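Local coordinates for protein exotoxin type A precursor (allele 1) (Streptococcus pyogenes phage T12, PDB 1FNU) that probably acts as a secreted superantigen toxin, the erythrogenic or scarlet fever toxin of the staphylococcal/streptococcal family, at residues 17-20 and 21-25; 196-199 and 200-203. All coordinates share one frame; numbering follows the deposited sequence.

Contact 1: residues 17-20 and 21-25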
ATOM      1  N   ASN A  17       2.660 -16.271  13.552  1.00 20.48           N
ATOM      2  CA  ASN A  17       1.327 -15.946  13.071  1.00 20.12           C
ATOM      3  C   ASN A  17       0.655 -17.027  12.221  1.00 19.78           C
ATOM      4  O   ASN A  17       0.093 -16.730  11.136  1.00 19.78           O
ATOM      5  CB  ASN A  17       1.312 -14.599  12.279  1.00 20.13           C
ATOM      6  CG  ASN A  17       1.582 -13.339  13.189  1.00 20.14           C
ATOM      7  OD1 ASN A  17       1.130 -13.247  14.356  1.00 20.10           O
ATOM      8  ND2 ASN A  17       2.295 -12.378  12.635  1.00 20.07           N
ATOM      9  N   LEU A  18       0.741 -18.274  12.678  1.00 19.28           N
ATOM     10  CA  LEU A  18       0.150 -19.356  11.939  1.00 18.90           C
ATOM     11  C   LEU A  18      -1.348 -19.181  11.862  1.00 18.50           C
ATOM     12  O   LEU A  18      -1.962 -19.750  10.968  1.00 18.55           O
ATOM     13  CB  LEU A  18       0.501 -20.717  12.582  1.00 18.84           C
ATOM     14  CG  LEU A  18       0.106 -21.994  11.847  1.00 18.91           C
ATOM     15  CD1 LEU A  18       0.667 -22.036  10.422  1.00 18.56           C
ATOM     16  CD2 LEU A  18       0.719 -23.211  12.627  1.00 18.87           C
ATOM     17  N   GLN A  19      -1.948 -18.438  12.787  1.00 17.92           N
ATOM     18  CA  GLN A  19      -3.361 -18.201  12.754  1.00 17.69           C
ATOM     19  C   GLN A  19      -3.817 -17.686  11.344  1.00 17.56           C
ATOM     20  O   GLN A  19      -4.955 -17.940  10.962  1.00 17.32           O
ATOM     21  CB  GLN A  19      -3.796 -17.180  13.845  1.00 17.95           C
ATOM     22  CG  GLN A  19      -3.351 -15.737  13.500  1.00 17.93           C
ATOM     23  CD  GLN A  19      -2.032 -15.410  14.154  1.00 18.12           C
ATOM     24  OE1 GLN A  19      -1.315 -16.306  14.622  1.00 17.81           O
ATOM     25  NE2 GLN A  19      -1.697 -14.123  14.207  1.00 18.30           N
ATOM     26  N   ASN A  20      -2.928 -16.971  10.630  1.00 17.47           N
ATOM     27  CA  ASN A  20      -3.229 -16.419   9.283  1.00 17.59           C
ATOM     28  C   ASN A  20      -3.386 -17.509   8.198  1.00 17.56           C
ATOM     29  O   ASN A  20      -3.967 -17.219   7.166  1.00 17.71           O
ATOM     30  CB  ASN A  20      -2.195 -15.333   8.841  1.00 17.25           C
ATOM     31  CG  ASN A  20      -2.281 -14.082   9.740  1.00 17.39           C
ATOM     32  OD1 ASN A  20      -3.303 -13.865  10.355  1.00 17.50           O
ATOM     33  ND2 ASN A  20      -1.222 -13.292   9.815  1.00 16.99           N
ATOM     34  N   ILE A  21      -2.889 -18.735   8.455  1.00 17.55           N
ATOM     35  CA  ILE A  21      -3.140 -19.890   7.548  1.00 17.61           C
ATOM     36  C   ILE A  21      -4.506 -20.415   8.066  1.00 17.55           C
ATOM     37  O   ILE A  21      -5.410 -20.684   7.288  1.00 17.41           O
ATOM     38  CB  ILE A  21      -2.070 -20.960   7.689  1.00 17.73           C
ATOM     39  CG1 ILE A  21      -0.716 -20.398   7.276  1.00 17.66           C
ATOM     40  CG2 ILE A  21      -2.422 -22.234   6.826  1.00 17.37           C
ATOM     41  CD1 ILE A  21      -0.620 -19.943   5.783  1.00 17.65           C
ATOM     42  N   TYR A  22      -4.660 -20.522   9.381  1.00 17.60           N
ATOM     43  CA  TYR A  22      -5.930 -20.945   9.992  1.00 17.63           C
ATOM     44  C   TYR A  22      -7.181 -20.185   9.432  1.00 17.76           C
ATOM     45  O   TYR A  22      -8.205 -20.802   9.108  1.00 17.55           O
ATOM     46  CB  TYR A  22      -5.924 -20.757  11.552  1.00 17.50           C
ATOM     47  CG  TYR A  22      -7.329 -20.901  12.219  1.00 17.70           C
ATOM     48  CD1 TYR A  22      -7.973 -22.167  12.357  1.00 17.56           C
ATOM     49  CD2 TYR A  22      -8.046 -19.770  12.650  1.00 17.64           C
ATOM     50  CE1 TYR A  22      -9.231 -22.287  12.882  1.00 17.75           C
ATOM     51  CE2 TYR A  22      -9.366 -19.888  13.194  1.00 17.66           C
ATOM     52  CZ  TYR A  22      -9.945 -21.146  13.304  1.00 17.80           C
ATOM     53  OH  TYR A  22     -11.223 -21.300  13.872  1.00 18.06           O
ATOM     54  N   PHE A  23      -7.145 -18.845   9.377  1.00 17.87           N
ATOM     55  CA  PHE A  23      -8.349 -18.150   8.919  1.00 18.00           C
ATOM     56  C   PHE A  23      -8.664 -18.357   7.409  1.00 18.17           C
ATOM     57  O   PHE A  23      -9.816 -18.218   7.032  1.00 18.36           O
ATOM     58  CB  PHE A  23      -8.249 -16.639   9.289  1.00 17.87           C
ATOM     59  CG  PHE A  23      -8.416 -16.359  10.765  1.00 17.73           C
ATOM     60  CD1 PHE A  23      -9.697 -16.396  11.334  1.00 17.65           C
ATOM     61  CD2 PHE A  23      -7.293 -15.996  11.569  1.00 17.62           C
ATOM     62  CE1 PHE A  23      -9.900 -16.064  12.692  1.00 17.48           C
ATOM     63  CE2 PHE A  23      -7.441 -15.674  12.911  1.00 17.40           C
ATOM     64  CZ  PHE A  23      -8.765 -15.701  13.500  1.00 17.55           C
ATOM     65  N   LEU A  24      -7.663 -18.722   6.613  1.00 18.11           N
ATOM     66  CA  LEU A  24      -7.819 -18.965   5.179  1.00 18.41           C
ATOM     67  C   LEU A  24      -8.609 -20.290   4.972  1.00 18.63           C
ATOM     68  O   LEU A  24      -9.492 -20.390   4.138  1.00 18.61           O
ATOM     69  CB  LEU A  24      -6.450 -19.140   4.497  1.00 18.23           C
ATOM     70  CG  LEU A  24      -5.397 -18.013   4.400  1.00 18.49           C
ATOM     71  CD1 LEU A  24      -4.090 -18.525   3.731  1.00 18.18           C
ATOM     72  CD2 LEU A  24      -6.050 -16.777   3.679  1.00 18.29           C
ATOM     73  N   TYR A  25      -8.324 -21.293   5.789  1.00 18.88           N
ATOM     74  CA  TYR A  25      -8.965 -22.587   5.623  1.00 19.18           C
ATOM     75  C   TYR A  25     -10.165 -22.915   6.514  1.00 19.47           C
ATOM     76  O   TYR A  25     -10.956 -23.871   6.225  1.00 19.46           O
ATOM     77  CB  TYR A  25      -7.910 -23.673   5.695  1.00 19.08           C
ATOM     78  CG  TYR A  25      -6.894 -23.555   4.541  1.00 19.06           C
ATOM     79  CD1 TYR A  25      -7.233 -23.969   3.245  1.00 18.90           C
ATOM     80  CD2 TYR A  25      -5.619 -23.053   4.756  1.00 18.98           C
ATOM     81  CE1 TYR A  25      -6.326 -23.912   2.163  1.00 19.03           C
ATOM     82  CE2 TYR A  25      -4.685 -22.974   3.723  1.00 19.15           C
ATOM     83  CZ  TYR A  25      -5.031 -23.407   2.419  1.00 19.11           C
ATOM     84  OH  TYR A  25      -4.110 -23.311   1.414  1.00 19.24           O
TER
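Leu18 and Ile21 meet where the chain runs into helix 19-26, with CD1 of Leu18 3.8 Å from CG1 of Ile21. With CG anti to the backbone N (chi1 -173°), Leu18 brings CD1 up to both CG1 and CB of Ile21, the two side chains crossing at an angle. Leu18 O accepts two N-H groups: Ile21 N at 2.9 Å from Leu18 O, coming from above the carbonyl plane, and Tyr22 N at 3.2 Å from the same oxygen, within that plane. One residue further along, Phe23 N bonds to Gln19 O at 2.9 Å. This mix of i+3 and i+4 bonds is that of a chain entering an alpha-helix. Gln19 O also lies at the edge of the Tyr22 ring. CB and CG of Gln19 each sit 4.1 Å from Phe23 CE2, and the Gln19 amide plane stands 86° from the Phe23 ring. Gln19 NE2 donates to Asn17 OD1 at 3.0 Å from above that carbonyl's plane, not along a lone pair. Beyond this shell, Arg95 of the second subunit makes a cation-pi contact with Phe23 and packs on Asn20. Within the chain, Tyr22 touches helix 142-157 at Ile154, while Asn20, Ile21 and Leu24 lie against helix 194-197.

Contact 2: residues 196-199 and 200-203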
ATOM      1  N   LYS A 196       1.864 -14.332  -0.526  1.00 18.02           N
ATOM      2  CA  LYS A 196       2.983 -15.112  -1.027  1.00 18.10           C
ATOM      3  C   LYS A 196       2.747 -16.655  -0.947  1.00 17.88           C
ATOM      4  O   LYS A 196       2.987 -17.370  -1.920  1.00 17.89           O
ATOM      5  CB  LYS A 196       4.285 -14.728  -0.304  1.00 18.35           C
ATOM      6  CG  LYS A 196       4.458 -15.561   1.000  1.00 19.34           C
ATOM      7  CD  LYS A 196       5.866 -15.580   1.823  1.00 19.49           C
ATOM      8  CE  LYS A 196       7.146 -15.893   0.932  1.00 19.83           C
ATOM      9  NZ  LYS A 196       7.216 -17.282   0.158  1.00 20.35           N
ATOM     10  N   TYR A 197       2.169 -17.106   0.169  1.00 17.84           N
ATOM     11  CA  TYR A 197       1.856 -18.484   0.463  1.00 17.74           C
ATOM     12  C   TYR A 197       0.860 -19.026  -0.560  1.00 17.94           C
ATOM     13  O   TYR A 197       1.018 -20.162  -1.051  1.00 17.91           O
ATOM     14  CB  TYR A 197       1.155 -18.652   1.828  1.00 17.62           C
ATOM     15  CG  TYR A 197       0.812 -20.103   2.129  1.00 17.17           C
ATOM     16  CD1 TYR A 197       1.829 -21.039   2.345  1.00 17.03           C
ATOM     17  CD2 TYR A 197      -0.510 -20.571   2.000  1.00 17.11           C
ATOM     18  CE1 TYR A 197       1.568 -22.381   2.394  1.00 16.78           C
ATOM     19  CE2 TYR A 197      -0.775 -21.908   2.053  1.00 16.88           C
ATOM     20  CZ  TYR A 197       0.273 -22.813   2.239  1.00 16.97           C
ATOM     21  OH  TYR A 197       0.003 -24.170   2.276  1.00 16.84           O
ATOM     22  N   LEU A 198      -0.157 -18.225  -0.910  1.00 17.89           N
ATOM     23  CA  LEU A 198      -1.215 -18.732  -1.784  1.00 17.82           C
ATOM     24  C   LEU A 198      -0.838 -18.945  -3.270  1.00 18.08           C
ATOM     25  O   LEU A 198      -1.613 -19.516  -4.071  1.00 17.98           O
ATOM     26  CB  LEU A 198      -2.490 -17.850  -1.574  1.00 17.69           C
ATOM     27  CG  LEU A 198      -3.202 -18.077  -0.191  1.00 17.58           C
ATOM     28  CD1 LEU A 198      -4.322 -17.084   0.014  1.00 17.35           C
ATOM     29  CD2 LEU A 198      -3.819 -19.525  -0.167  1.00 17.50           C
ATOM     30  N   MET A 199       0.387 -18.555  -3.589  1.00 18.34           N
ATOM     31  CA  MET A 199       0.923 -18.690  -4.912  1.00 18.81           C
ATOM     32  C   MET A 199       1.060 -20.184  -5.192  1.00 19.06           C
ATOM     33  O   MET A 199       1.301 -20.519  -6.315  1.00 19.18           O
ATOM     34  CB  MET A 199       2.242 -17.911  -5.066  1.00 19.07           C
ATOM     35  CG  MET A 199       2.014 -16.372  -5.097  1.00 19.54           C
ATOM     36  SD  MET A 199       3.570 -15.369  -5.097  1.00 20.52           S
ATOM     37  CE  MET A 199       4.169 -15.627  -6.618  1.00 20.08           C
ATOM     38  N   ILE A 200       0.869 -21.083  -4.221  1.00 19.24           N
ATOM     39  CA  ILE A 200       0.863 -22.508  -4.627  1.00 19.59           C
ATOM     40  C   ILE A 200      -0.308 -22.803  -5.603  1.00 19.81           C
ATOM     41  O   ILE A 200      -0.315 -23.839  -6.281  1.00 19.84           O
ATOM     42  CB  ILE A 200       0.734 -23.470  -3.391  1.00 19.54           C
ATOM     43  CG1 ILE A 200      -0.484 -23.036  -2.571  1.00 19.52           C
ATOM     44  CG2 ILE A 200       2.128 -23.501  -2.629  1.00 19.62           C
ATOM     45  CD1 ILE A 200      -1.004 -24.015  -1.548  1.00 19.30           C
ATOM     46  N   TYR A 201      -1.281 -21.896  -5.700  1.00 20.02           N
ATOM     47  CA  TYR A 201      -2.440 -22.072  -6.602  1.00 20.30           C
ATOM     48  C   TYR A 201      -2.390 -21.264  -7.891  1.00 20.79           C
ATOM     49  O   TYR A 201      -3.333 -21.298  -8.754  1.00 20.67           O
ATOM     50  CB  TYR A 201      -3.735 -21.636  -5.899  1.00 19.77           C
ATOM     51  CG  TYR A 201      -3.959 -22.371  -4.660  1.00 19.56           C
ATOM     52  CD1 TYR A 201      -3.729 -23.747  -4.600  1.00 19.39           C
ATOM     53  CD2 TYR A 201      -4.441 -21.701  -3.510  1.00 19.59           C
ATOM     54  CE1 TYR A 201      -3.991 -24.444  -3.421  1.00 19.27           C
ATOM     55  CE2 TYR A 201      -4.709 -22.373  -2.345  1.00 19.42           C
ATOM     56  CZ  TYR A 201      -4.496 -23.740  -2.291  1.00 19.31           C
ATOM     57  OH  TYR A 201      -4.798 -24.365  -1.105  1.00 19.09           O
ATOM     58  N   LYS A 202      -1.323 -20.491  -8.010  1.00 21.46           N
ATOM     59  CA  LYS A 202      -1.204 -19.638  -9.169  1.00 22.13           C
ATOM     60  C   LYS A 202      -1.202 -20.372 -10.523  1.00 22.66           C
ATOM     61  O   LYS A 202      -1.706 -19.817 -11.517  1.00 22.71           O
ATOM     62  CB  LYS A 202       0.088 -18.791  -9.059  1.00 22.13           C
ATOM     63  CG  LYS A 202       0.075 -17.481  -9.833  1.00 22.31           C
ATOM     64  CD  LYS A 202       1.357 -16.646  -9.555  1.00 22.35           C
ATOM     65  CE  LYS A 202       2.298 -16.540 -10.800  1.00 22.52           C
ATOM     66  NZ  LYS A 202       1.918 -15.563 -11.829  1.00 21.99           N
ATOM     67  N   ASP A 203      -0.669 -21.593 -10.576  1.00 23.18           N
ATOM     68  CA  ASP A 203      -0.557 -22.239 -11.887  1.00 23.85           C
ATOM     69  C   ASP A 203      -1.880 -22.839 -12.306  1.00 24.22           C
ATOM     70  O   ASP A 203      -1.953 -23.444 -13.335  1.00 24.17           O
ATOM     71  CB  ASP A 203       0.564 -23.290 -11.951  1.00 24.15           C
ATOM     72  CG  ASP A 203       0.336 -24.502 -11.023  1.00 24.46           C
ATOM     73  OD1 ASP A 203      -0.818 -24.800 -10.574  1.00 24.67           O
ATOM     74  OD2 ASP A 203       1.367 -25.202 -10.756  1.00 24.93           O
TER
HETATM   75  O   HOH W   1       1.605 -22.126  -8.458  1.00 18.98           O
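Met199 O is gripped twice: water 1 donates to it at 2.7 Å, and Lys202 N bonds to Met199 O at 3.1 Å from well above the carbonyl plane. The same water accepts from Asp203 N at 3.2 Å, so it carries the turn one residue past its last direct bond. A step earlier, Tyr201 N reaches Leu198 O at 2.9 Å with a fairly straight N-H angle of 165°. Three side-chain pairs keep the same three-residue spacing. Leu198 CD2 comes to 3.7 Å from Tyr201 CE2, the two groups crossing at a slant. Ile200 holds CG1 between its backbone N and carbonyl carbon (chi1 53°), and its CD1 ends 4.0 Å from Tyr197 OH. Met199 and Lys202 run side by side, with Met199 CE 4.2 Å from Lys202 CD. Between sequence neighbours, CG1 of Ile200 sits over the centre of one face of the Tyr201 ring. The polar ends are held elsewhere: Tyr201 OH by Asp146 and Tyr25, Tyr197 OH by Asp185 O and Arg150, and Lys202 NZ by the carbonyls of Leu62 and Lys63. Tyr100 of strand 96-105 packs on Leu198, Met199, Tyr201 and Lys202. The i-to-i+3 bonds are those of a 3-10 turn, here ending the short helix 194-197 within the beta-grasp domain.

Overall arrangement
Contact 1 comes near the start of the chain and contact 2 close to its end, yet their centres are about 15 Å apart and they touch directly. Tyr25 OH and Tyr201 OH lie 2.8 Å apart, a probable hydrogen bond; Ile21 CD1 packs on Tyr197 CD2 at 3.8 Å, and Leu24 CD1 meets Leu198 CD1 at 4.0 Å. Helix 19-26 thus lies against helix 194-197 and its 3-10 extension, and helix 142-157 touches both. This packing is consistent with the N-terminal helix bridging the OB-fold and beta-grasp halves of the toxin, as in other superantigens of this family.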